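PDB 2NTP: pectinesterase A, which catalyses hydrolysis of the methyl esters of pectin's galacturonosyl units, releasing methanol in the first step of plant-tissue maceration and soft rot. Local coordinates for residues Thr173-Phe178 with Leu207-Thr212; Asp127-Ala132 with Tyr152-Tyr157. All coordinates share one frame; numbering follows the deposited sequence.

In the fold
Along the chain, segment 127-132 comes first, between helix 111-116 and strand 133-135. One turn of the right-handed parallel beta-helix later, segment 152-157 returns beside it and closes contact 2, joining the loop ahead of strand 133-135 to the one leading into its parallel neighbour 156-158. The chain then runs through strands 162-166 and 169-172 into 173-178, and at 207-212 closes contact 1, pairing strand 178-179 with strand 205-210. The two loops follow in series, neither nested nor crossed. Their middle segments are neighbours: probable hydrogen bonds join Thr173 N to Tyr152 O and Leu156 N to Phe176 O. This stacking of successive turns brings Asp154 and Asp175 to the same chain C sugar.

Contact 1: Thr173-Phe178 with Leu207-Thr212; sequences TVDFIF and LTAPST. With ADA (alpha-D-galactopyranuronic acid), chain C.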
ATOM      1  N   THR A 173      -6.253  -4.757  -6.399  1.00  4.47           N
ATOM      2  CA  THR A 173      -7.611  -5.291  -6.408  1.00  4.49           C
ATOM      3  C   THR A 173      -8.202  -5.278  -4.996  1.00  4.50           C
ATOM      4  O   THR A 173      -8.920  -4.341  -4.621  1.00  4.67           O
ATOM      5  CB  THR A 173      -7.625  -6.718  -6.997  1.00  4.56           C
ATOM      6  OG1 THR A 173      -6.632  -7.508  -6.336  1.00  4.80           O
ATOM      7  CG2 THR A 173      -7.303  -6.686  -8.494  1.00  4.98           C
ATOM      8  N   VAL A 174      -7.870  -6.295  -4.207  1.00  4.51           N
ATOM      9  CA  VAL A 174      -8.442  -6.456  -2.869  1.00  4.94           C
ATOM     10  C   VAL A 174      -7.542  -5.835  -1.808  1.00  4.97           C
ATOM     11  O   VAL A 174      -6.390  -6.241  -1.650  1.00  4.92           O
ATOM     12  CB  VAL A 174      -8.679  -7.960  -2.545  1.00  4.94           C
ATOM     13  CG1 VAL A 174      -8.973  -8.171  -1.051  1.00  5.82           C
ATOM     14  CG2 VAL A 174      -9.804  -8.527  -3.409  1.00  5.93           C
ATOM     15  N   ASP A 175      -8.082  -4.849  -1.083  1.00  5.29           N
ATOM     16  CA  ASP A 175      -7.403  -4.250   0.067  1.00  5.35           C
ATOM     17  C   ASP A 175      -6.017  -3.731  -0.311  1.00  5.33           C
ATOM     18  O   ASP A 175      -5.040  -3.996   0.396  1.00  5.64           O
ATOM     19  CB  ASP A 175      -7.297  -5.265   1.228  1.00  5.53           C
ATOM     20  CG  ASP A 175      -8.656  -5.772   1.712  1.00  5.97           C
ATOM     21  OD1 ASP A 175      -9.693  -5.256   1.265  1.00  6.01           O
ATOM     22  OD2 ASP A 175      -8.685  -6.700   2.556  1.00  7.12           O
ATOM     23  N   PHE A 176      -5.919  -3.007  -1.429  1.00  4.99           N
ATOM     24  CA  PHE A 176      -4.587  -2.702  -1.965  1.00  5.23           C
ATOM     25  C   PHE A 176      -3.835  -1.574  -1.253  1.00  4.85           C
ATOM     26  O   PHE A 176      -2.647  -1.365  -1.502  1.00  5.12           O
ATOM     27  CB  PHE A 176      -4.518  -2.668  -3.510  1.00  5.37           C
ATOM     28  CG  PHE A 176      -5.229  -1.506  -4.176  1.00  6.10           C
ATOM     29  CD1 PHE A 176      -4.589  -0.276  -4.344  1.00  6.62           C
ATOM     30  CD2 PHE A 176      -6.505  -1.677  -4.722  1.00  6.42           C
ATOM     31  CE1 PHE A 176      -5.224   0.789  -5.009  1.00  5.89           C
ATOM     32  CE2 PHE A 176      -7.148  -0.624  -5.399  1.00  5.83           C
ATOM     33  CZ  PHE A 176      -6.510   0.611  -5.536  1.00  6.18           C
ATOM     34  N   ILE A 177      -4.530  -0.872  -0.362  1.00  4.41           N
ATOM     35  CA  ILE A 177      -3.885  -0.031   0.645  1.00  4.35           C
ATOM     36  C   ILE A 177      -4.489  -0.473   1.961  1.00  4.62           C
ATOM     37  O   ILE A 177      -5.686  -0.313   2.170  1.00  4.30           O
ATOM     38  CB  ILE A 177      -4.157   1.478   0.446  1.00  4.43           C
ATOM     39  CG1 ILE A 177      -3.683   1.941  -0.937  1.00  4.47           C
ATOM     40  CG2 ILE A 177      -3.469   2.286   1.558  1.00  4.23           C
ATOM     41  CD1 ILE A 177      -4.199   3.331  -1.342  1.00  4.81           C
ATOM     42  N   PHE A 178      -3.674  -1.044   2.839  1.00  4.67           N
ATOM     43  CA  PHE A 178      -4.208  -1.599   4.089  1.00  5.18           C
ATOM     44  C   PHE A 178      -3.228  -1.446   5.241  1.00  5.37           C
ATOM     45  O   PHE A 178      -2.021  -1.290   5.029  1.00  5.44           O
ATOM     46  CB  PHE A 178      -4.621  -3.074   3.907  1.00  5.59           C
ATOM     47  CG  PHE A 178      -3.461  -4.034   3.796  1.00  5.64           C
ATOM     48  CD1 PHE A 178      -2.643  -4.035   2.668  1.00  5.65           C
ATOM     49  CD2 PHE A 178      -3.197  -4.950   4.816  1.00  6.07           C
ATOM     50  CE1 PHE A 178      -1.566  -4.914   2.564  1.00  6.15           C
ATOM     51  CE2 PHE A 178      -2.131  -5.850   4.715  1.00  5.76           C
ATOM     52  CZ  PHE A 178      -1.318  -5.833   3.587  1.00  6.45           C
ATOM     53  N   LEU A 207     -10.419  -0.550  -2.324  1.00  6.29           N
ATOM     54  CA  LEU A 207      -9.224   0.297  -2.367  1.00  6.22           C
ATOM     55  C   LEU A 207      -8.461   0.225  -1.056  1.00  6.01           C
ATOM     56  O   LEU A 207      -7.235   0.131  -1.044  1.00  6.38           O
ATOM     57  CB  LEU A 207      -9.590   1.757  -2.644  1.00  6.49           C
ATOM     58  CG  LEU A 207      -9.723   2.197  -4.103  1.00  7.02           C
ATOM     59  CD1 LEU A 207     -10.845   1.476  -4.822  1.00  7.60           C
ATOM     60  CD2 LEU A 207      -9.933   3.702  -4.158  1.00  7.00           C
ATOM     61  N   THR A 208      -9.193   0.282   0.052  1.00  5.69           N
ATOM     62  CA  THR A 208      -8.552   0.348   1.359  1.00  5.44           C
ATOM     63  C   THR A 208      -9.109  -0.667   2.340  1.00  5.43           C
ATOM     64  O   THR A 208     -10.266  -1.066   2.250  1.00  5.31           O
ATOM     65  CB  THR A 208      -8.651   1.759   1.989  1.00  5.46           C
ATOM     66  OG1 THR A 208     -10.013   2.053   2.334  1.00  5.21           O
ATOM     67  CG2 THR A 208      -8.123   2.827   1.024  1.00  6.20           C
ATOM     68  N   ALA A 209      -8.258  -1.074   3.275  1.00  5.40           N
ATOM     69  CA  ALA A 209      -8.682  -1.900   4.402  1.00  5.35           C
ATOM     70  C   ALA A 209      -7.914  -1.423   5.631  1.00  5.67           C
ATOM     71  O   ALA A 209      -6.926  -2.045   6.035  1.00  5.41           O
ATOM     72  CB  ALA A 209      -8.434  -3.381   4.126  1.00  5.26           C
ATOM     73  N   PRO A 210      -8.351  -0.290   6.212  1.00  5.94           N
ATOM     74  CA  PRO A 210      -7.646   0.273   7.364  1.00  6.13           C
ATOM     75  C   PRO A 210      -7.893  -0.533   8.634  1.00  6.48           C
ATOM     76  O   PRO A 210      -9.001  -1.046   8.843  1.00  6.40           O
ATOM     77  CB  PRO A 210      -8.253   1.671   7.488  1.00  6.36           C
ATOM     78  CG  PRO A 210      -9.648   1.506   6.975  1.00  6.14           C
ATOM     79  CD  PRO A 210      -9.529   0.521   5.840  1.00  6.19           C
ATOM     80  N   SER A 211      -6.849  -0.653   9.452  1.00  6.58           N
ATOM     81  CA  SER A 211      -6.925  -1.329  10.749  1.00  6.84           C
ATOM     82  C   SER A 211      -6.551  -0.366  11.874  1.00  7.19           C
ATOM     83  O   SER A 211      -6.143  -0.786  12.964  1.00  7.62           O
ATOM     84  CB  SER A 211      -5.993  -2.532  10.758  1.00  7.01           C
ATOM     85  OG  SER A 211      -4.685  -2.144  10.372  1.00  6.89           O
ATOM     86  N   THR A 212      -6.714   0.923  11.593  1.00  7.56           N
ATOM     87  CA  THR A 212      -6.325   2.011  12.485  1.00  7.55           C
ATOM     88  C   THR A 212      -6.904   1.784  13.882  1.00  8.06           C
ATOM     89  O   THR A 212      -8.109   1.597  14.019  1.00  7.71           O
ATOM     90  CB  THR A 212      -6.874   3.365  11.966  1.00  7.67           C
ATOM     91  OG1 THR A 212      -6.914   3.370  10.531  1.00  6.84           O
ATOM     92  CG2 THR A 212      -6.026   4.533  12.471  1.00  8.22           C
TER
HETATM   93  C1  ADA C   3      -8.226 -12.395   2.845  1.00 13.01           C
HETATM   94  C2  ADA C   3      -8.296 -12.687   4.341  1.00 12.40           C
HETATM   95  C3  ADA C   3      -8.585 -11.396   5.110  1.00 12.91           C
HETATM   96  C4  ADA C   3      -7.570 -10.315   4.728  1.00 12.20           C
HETATM   97  C5  ADA C   3      -7.615 -10.098   3.214  1.00 12.63           C
HETATM   98  C6  ADA C   3      -6.646  -9.053   2.723  1.00 13.13           C
HETATM   99  O2  ADA C   3      -9.316 -13.664   4.581  1.00 13.31           O
HETATM  100  O3  ADA C   3      -8.555 -11.652   6.521  1.00 13.63           O
HETATM  101  O4  ADA C   3      -6.254 -10.756   5.083  1.00 11.38           O
HETATM  102  O5  ADA C   3      -7.295 -11.343   2.574  1.00 11.86           O
HETATM  103  O6B ADA C   3      -6.534  -7.949   3.312  1.00 14.32           O
HETATM  104  O6A ADA C   3      -5.985  -9.343   1.705  1.00 13.96           O
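Two backbone hydrogen bonds hold the parallel pairing of 173-178 with 207-212. Ile177 N donates to Leu207 O at 3.0 Å. Ala209 N donates to Ile177 O at 2.9 Å, with an N-H...O angle of 152°. Each donor lies in the plane of the carbonyl it meets. Ile177 O also receives a CA-H...O contact from Thr208 CA at 3.1 Å, so two successive residues of the second strand converge on one oxygen. The hydroxyl of Thr208 turns elsewhere, to Leu241 O and Thr265 OG1.

The chain turns a corner through Asp175, Phe176 and Ile177; Asp175, the catalytic nucleophile, has left-handed helical backbone angles. Its CG stands anti to the carbonyl carbon (chi1 -59°), and OD2 comes within 2.6 Å of O6B of the chain C galacturonate. OD1 is engaged in a salt bridge with Arg243 NE. From the strand, the methyl of Ala209 abuts the carboxylate, with Ala209 CB 3.4 Å from Asp175 CG.

Packing continues beside the corner, between Phe176 and Leu207. The two side chains lie alongside each other and point the same way: Leu207 O stands over the centre of one ring face, Leu207 CA makes an off-centre CH-pi contact 4.2 Å from the Phe176 ring centroid, and Leu207 CG meets Phe176 CZ at 3.9 Å.

The turn of this beta-helix thus presents the nucleophile with one oxygen tied to an arginine and the other directed at the sugar. The chain C unit is a free acid; Asp175 OD2 lies 3.1 Å from its C6, the carbon that would be the ester carbonyl in a methylated unit, consistent with attack there. The close approach of two acid groups suggests that one probably holds a proton, while Arg243 would be expected to favour ionised Asp175.

Contact 2: Asp127-Ala132 with Tyr152-Tyr157; sequences DTQAVA and YQDTLY. With ADA (alpha-D-galactopyranuronic acid), chain C; ADA (alpha-D-galactopyranuronic acid), chain B; ADA (alpha-D-galactopyranuronic acid), chain D; ADA (alpha-D-galactopyranuronic acid), chain E.
Gln153 leaves the backbone with CG anti to its N (chi1 -173°) and stays extended beyond it, whereas Gln129 starts from the crowded position and bends at chi2 (-74°). Asp154 keeps CG beside its backbone N. These conformers bring three polar ends to the substrate cleft of the right-handed parallel beta-helix, where neighbouring turns lie side by side.

The amide of Gln153, the transition-state stabiliser, is held at both OE1 and NE2, which fixes its rotation. The Thr128 and Gln153 side chains cross at about a right angle; Thr128 OG1 donates to Gln153 OE1 at 2.6 Å from above the carbonyl plane. That leaves Gln153 NE2 to face the sugars: it donates to O6A of the chain C galacturonate at 2.8 Å, nearly straight at 167°, and to O3 of the chain D unit at 3.1 Å. Such a grip on a carboxylate oxygen is consistent with stabilising negative charge there during catalysis.

Asp154, the proton donor, runs alongside Gln129, pointing the same way, with the amide and carboxylate planes far from parallel. Asp154 OD1 approaches O6A of the chain C unit to 2.6 Å, so one of the two acid groups probably carries a proton and donates it to the other. O2 of the chain B unit gives a weak hydrogen bond to Asp154 OD2 and accepts one from Gln129 NE2 at 3.3 Å, tying both side chains to one hydroxyl.

Behind these groups the backbones are joined directly and through water. One water bridges Thr128 O and Gln153 N; a second links Ala130 O with Tyr152 N. Ala130 N donates to Gln153 O at 3.0 Å. Val131 CG1 packs on Tyr157 CB, while Val131 CG2 touches Asp154 O. Ala132 N donates a hydrogen bond to Thr155 O at 2.8 Å, with the donor in the carbonyl plane on a lone pair.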
ATOM      1  N   ASP A 127      -3.421 -18.370  -0.499  1.00 11.98           N
ATOM      2  CA  ASP A 127      -3.007 -17.148   0.188  1.00 10.97           C
ATOM      3  C   ASP A 127      -2.377 -16.199  -0.824  1.00  9.95           C
ATOM      4  O   ASP A 127      -1.151 -16.137  -0.972  1.00  9.54           O
ATOM      5  CB  ASP A 127      -2.039 -17.465   1.335  1.00 11.41           C
ATOM      6  CG  ASP A 127      -2.684 -18.303   2.436  1.00 13.31           C
ATOM      7  OD1 ASP A 127      -3.905 -18.561   2.367  1.00 15.65           O
ATOM      8  OD2 ASP A 127      -1.963 -18.697   3.376  1.00 15.19           O
ATOM      9  N   THR A 128      -3.246 -15.455  -1.506  1.00  8.88           N
ATOM     10  CA  THR A 128      -2.889 -14.705  -2.704  1.00  8.03           C
ATOM     11  C   THR A 128      -2.428 -13.270  -2.449  1.00  7.76           C
ATOM     12  O   THR A 128      -2.131 -12.538  -3.395  1.00  7.33           O
ATOM     13  CB  THR A 128      -4.059 -14.690  -3.709  1.00  7.76           C
ATOM     14  OG1 THR A 128      -5.278 -14.390  -3.016  1.00  8.44           O
ATOM     15  CG2 THR A 128      -4.189 -16.054  -4.382  1.00  7.77           C
ATOM     16  N   GLN A 129      -2.346 -12.869  -1.186  1.00  7.65           N
ATOM     17  CA  GLN A 129      -1.780 -11.553  -0.897  1.00  7.76           C
ATOM     18  C   GLN A 129      -0.331 -11.513  -1.368  1.00  6.86           C
ATOM     19  O   GLN A 129       0.404 -12.491  -1.245  1.00  6.64           O
ATOM     20  CB  GLN A 129      -1.931 -11.139   0.575  1.00  8.36           C
ATOM     21  CG  GLN A 129      -1.814 -12.217   1.622  1.00 12.13           C
ATOM     22  CD  GLN A 129      -3.023 -13.137   1.712  1.00 11.31           C
ATOM     23  OE1 GLN A 129      -2.956 -14.250   1.257  1.00 12.76           O
ATOM     24  NE2 GLN A 129      -4.117 -12.676   2.319  1.00 14.78           N
ATOM     25  N   ALA A 130       0.064 -10.387  -1.952  1.00  6.40           N
ATOM     26  CA  ALA A 130       1.407 -10.240  -2.494  1.00  5.73           C
ATOM     27  C   ALA A 130       1.791  -8.764  -2.451  1.00  5.63           C
ATOM     28  O   ALA A 130       1.491  -7.985  -3.363  1.00  5.31           O
ATOM     29  CB  ALA A 130       1.484 -10.808  -3.914  1.00  6.07           C
ATOM     30  N   VAL A 131       2.451  -8.399  -1.360  1.00  5.07           N
ATOM     31  CA  VAL A 131       2.750  -7.006  -1.036  1.00  5.06           C
ATOM     32  C   VAL A 131       3.903  -6.449  -1.879  1.00  5.01           C
ATOM     33  O   VAL A 131       4.933  -7.099  -2.027  1.00  5.24           O
ATOM     34  CB  VAL A 131       3.075  -6.870   0.470  1.00  5.16           C
ATOM     35  CG1 VAL A 131       3.401  -5.421   0.830  1.00  5.49           C
ATOM     36  CG2 VAL A 131       1.917  -7.382   1.326  1.00  5.05           C
ATOM     37  N   ALA A 132       3.722  -5.244  -2.421  1.00  4.79           N
ATOM     38  CA  ALA A 132       4.805  -4.549  -3.121  1.00  4.86           C
ATOM     39  C   ALA A 132       5.678  -3.784  -2.126  1.00  5.25           C
ATOM     40  O   ALA A 132       6.903  -3.912  -2.134  1.00  5.23           O
ATOM     41  CB  ALA A 132       4.246  -3.597  -4.195  1.00  4.93           C
ATOM     42  N   TYR A 152      -1.731  -6.755  -6.938  1.00  5.10           N
ATOM     43  CA  TYR A 152      -3.150  -7.061  -7.009  1.00  4.94           C
ATOM     44  C   TYR A 152      -3.703  -7.022  -5.582  1.00  5.23           C
ATOM     45  O   TYR A 152      -4.143  -5.971  -5.115  1.00  5.33           O
ATOM     46  CB  TYR A 152      -3.390  -8.412  -7.704  1.00  5.17           C
ATOM     47  CG  TYR A 152      -3.024  -8.433  -9.181  1.00  4.76           C
ATOM     48  CD1 TYR A 152      -3.961  -8.080 -10.156  1.00  5.91           C
ATOM     49  CD2 TYR A 152      -1.747  -8.807  -9.602  1.00  5.32           C
ATOM     50  CE1 TYR A 152      -3.630  -8.094 -11.516  1.00  6.22           C
ATOM     51  CE2 TYR A 152      -1.410  -8.828 -10.963  1.00  6.51           C
ATOM     52  CZ  TYR A 152      -2.356  -8.479 -11.910  1.00  6.19           C
ATOM     53  OH  TYR A 152      -2.029  -8.502 -13.258  1.00  6.36           O
ATOM     54  N   GLN A 153      -3.654  -8.148  -4.881  1.00  4.96           N
ATOM     55  CA  GLN A 153      -4.115  -8.185  -3.495  1.00  5.62           C
ATOM     56  C   GLN A 153      -3.037  -7.666  -2.548  1.00  5.06           C
ATOM     57  O   GLN A 153      -1.897  -8.146  -2.576  1.00  5.03           O
ATOM     58  CB  GLN A 153      -4.530  -9.605  -3.113  1.00  5.28           C
ATOM     59  CG  GLN A 153      -5.181  -9.716  -1.724  1.00  6.64           C
ATOM     60  CD  GLN A 153      -5.854 -11.061  -1.501  1.00  7.31           C
ATOM     61  OE1 GLN A 153      -5.855 -11.920  -2.376  1.00  9.65           O
ATOM     62  NE2 GLN A 153      -6.442 -11.241  -0.324  1.00  9.03           N
ATOM     63  N   ASP A 154      -3.403  -6.689  -1.713  1.00  5.01           N
ATOM     64  CA  ASP A 154      -2.519  -6.201  -0.637  1.00  5.16           C
ATOM     65  C   ASP A 154      -1.249  -5.476  -1.135  1.00  5.06           C
ATOM     66  O   ASP A 154      -0.171  -5.585  -0.543  1.00  4.92           O
ATOM     67  CB  ASP A 154      -2.141  -7.359   0.323  1.00  5.23           C
ATOM     68  CG  ASP A 154      -3.264  -7.724   1.290  1.00  6.74           C
ATOM     69  OD1 ASP A 154      -4.427  -7.337   1.049  1.00  9.14           O
ATOM     70  OD2 ASP A 154      -2.985  -8.406   2.301  1.00  7.06           O
ATOM     71  N   THR A 155      -1.381  -4.708  -2.212  1.00  4.90           N
ATOM     72  CA  THR A 155      -0.225  -4.010  -2.799  1.00  4.76           C
ATOM     73  C   THR A 155       0.605  -3.193  -1.794  1.00  5.09           C
ATOM     74  O   THR A 155       1.827  -3.329  -1.746  1.00  5.11           O
ATOM     75  CB  THR A 155      -0.676  -3.101  -3.955  1.00  4.52           C
ATOM     76  OG1 THR A 155      -1.405  -3.893  -4.904  1.00  4.35           O
ATOM     77  CG2 THR A 155       0.536  -2.437  -4.644  1.00  5.23           C
ATOM     78  N   LEU A 156      -0.071  -2.354  -1.010  1.00  5.05           N
ATOM     79  CA  LEU A 156       0.587  -1.447  -0.064  1.00  5.06           C
ATOM     80  C   LEU A 156       0.143  -1.701   1.373  1.00  5.30           C
ATOM     81  O   LEU A 156      -1.033  -1.528   1.708  1.00  5.27           O
ATOM     82  CB  LEU A 156       0.323   0.011  -0.441  1.00  5.57           C
ATOM     83  CG  LEU A 156       0.877   1.057   0.538  1.00  4.49           C
ATOM     84  CD1 LEU A 156       2.401   0.926   0.714  1.00  5.16           C
ATOM     85  CD2 LEU A 156       0.499   2.470   0.080  1.00  4.85           C
ATOM     86  N   TYR A 157       1.108  -2.086   2.206  1.00  5.82           N
ATOM     87  CA  TYR A 157       0.882  -2.422   3.610  1.00  6.48           C
ATOM     88  C   TYR A 157       1.510  -1.297   4.426  1.00  6.92           C
ATOM     89  O   TYR A 157       2.730  -1.204   4.514  1.00  6.97           O
ATOM     90  CB  TYR A 157       1.572  -3.760   3.924  1.00  7.02           C
ATOM     91  CG  TYR A 157       1.215  -4.446   5.242  1.00  7.23           C
ATOM     92  CD1 TYR A 157       0.462  -3.806   6.231  1.00  7.96           C
ATOM     93  CD2 TYR A 157       1.654  -5.749   5.496  1.00  8.39           C
ATOM     94  CE1 TYR A 157       0.153  -4.452   7.440  1.00  8.19           C
ATOM     95  CE2 TYR A 157       1.356  -6.397   6.695  1.00  9.17           C
ATOM     96  CZ  TYR A 157       0.604  -5.750   7.655  1.00  9.15           C
ATOM     97  OH  TYR A 157       0.314  -6.400   8.837  1.00 10.40           O
TER
HETATM   98  C1  ADA C   3      -8.226 -12.395   2.845  1.00 13.01           C
HETATM   99  C2  ADA C   3      -8.296 -12.687   4.341  1.00 12.40           C
HETATM  100  C3  ADA C   3      -8.585 -11.396   5.110  1.00 12.91           C
HETATM  101  C4  ADA C   3      -7.570 -10.315   4.728  1.00 12.20           C
HETATM  102  C5  ADA C   3      -7.615 -10.098   3.214  1.00 12.63           C
HETATM  103  C6  ADA C   3      -6.646  -9.053   2.723  1.00 13.13           C
HETATM  104  O2  ADA C   3      -9.316 -13.664   4.581  1.00 13.31           O
HETATM  105  O3  ADA C   3      -8.555 -11.652   6.521  1.00 13.63           O
HETATM  106  O4  ADA C   3      -6.254 -10.756   5.083  1.00 11.38           O
HETATM  107  O5  ADA C   3      -7.295 -11.343   2.574  1.00 11.86           O
HETATM  108  O6B ADA C   3      -6.534  -7.949   3.312  1.00 14.32           O
HETATM  109  O6A ADA C   3      -5.985  -9.343   1.705  1.00 13.96           O
HETATM  110  C1  ADA B   4      -5.445  -9.949   5.962  1.00 10.51           C
HETATM  111  C2  ADA B   4      -3.966 -10.305   5.765  1.00 11.35           C
HETATM  112  C3  ADA B   4      -3.720 -11.741   6.215  1.00 11.32           C
HETATM  113  C4  ADA B   4      -4.188 -11.936   7.657  1.00 11.38           C
HETATM  114  C5  ADA B   4      -5.663 -11.547   7.777  1.00 11.34           C
HETATM  115  C6  ADA B   4      -6.130 -11.679   9.197  1.00 11.47           C
HETATM  116  O2  ADA B   4      -3.592 -10.172   4.388  1.00 10.35           O
HETATM  117  O3  ADA B   4      -2.337 -12.087   6.067  1.00 11.47           O
HETATM  118  O4  ADA B   4      -3.421 -11.123   8.555  1.00 13.00           O
HETATM  119  O5  ADA B   4      -5.872 -10.200   7.313  1.00 10.50           O
HETATM  120  O6B ADA B   4      -6.600 -10.670   9.773  1.00 12.18           O
HETATM  121  O6A ADA B   4      -6.029 -12.803   9.746  1.00 11.59           O
HETATM  122  C1  ADA D   2     -11.672 -11.329  -0.432  1.00 17.95           C
HETATM  123  C2  ADA D   2     -10.253 -11.838  -0.686  1.00 15.07           C
HETATM  124  C3  ADA D   2      -9.979 -13.105   0.121  1.00 14.54           C
HETATM  125  C4  ADA D   2     -10.392 -12.939   1.588  1.00 13.74           C
HETATM  126  C5  ADA D   2     -11.807 -12.379   1.715  1.00 15.04           C
HETATM  127  C6  ADA D   2     -12.133 -12.121   3.161  1.00 15.36           C
HETATM  128  O2  ADA D   2     -10.100 -12.130  -2.075  1.00 15.31           O
HETATM  129  O3  ADA D   2      -8.591 -13.454   0.034  1.00 13.06           O
HETATM  130  O4  ADA D   2      -9.501 -12.047   2.268  1.00 13.17           O
HETATM  131  O5  ADA D   2     -11.894 -11.157   0.972  1.00 14.74           O
HETATM  132  O6B ADA D   2     -12.670 -11.036   3.466  1.00 15.63           O
HETATM  133  O6A ADA D   2     -11.852 -12.997   4.009  1.00 15.90           O
HETATM  134  C1  ADA E   5      -2.670 -11.728   9.625  1.00 16.32           C
HETATM  135  C2  ADA E   5      -2.400 -10.740  10.761  1.00 16.69           C
HETATM  136  C3  ADA E   5      -1.443  -9.635  10.307  1.00 17.80           C
HETATM  137  C4  ADA E   5      -0.178 -10.225   9.677  1.00 18.88           C
HETATM  138  C5  ADA E   5      -0.567 -11.199   8.564  1.00 18.26           C
HETATM  139  C6  ADA E   5       0.638 -11.849   7.939  1.00 18.91           C
HETATM  140  O2  ADA E   5      -3.646 -10.174  11.171  1.00 16.06           O
HETATM  141  O3  ADA E   5      -1.120  -8.766  11.406  1.00 18.22           O
HETATM  142  O4  ADA E   5       0.590 -10.944  10.653  1.00 21.91           O
HETATM  143  O5  ADA E   5      -1.433 -12.216   9.092  1.00 17.16           O
HETATM  144  O6B ADA E   5       1.629 -11.145   7.649  1.00 17.60           O
HETATM  145  O6A ADA E   5       0.597 -13.078   7.729  1.00 20.30           O
HETATM  146  O   HOH W   1      -1.980 -10.613  -5.422  1.00  7.01           O
HETATM  147  O   HOH W   2      -0.192  -8.281  -5.353  1.00 10.35           O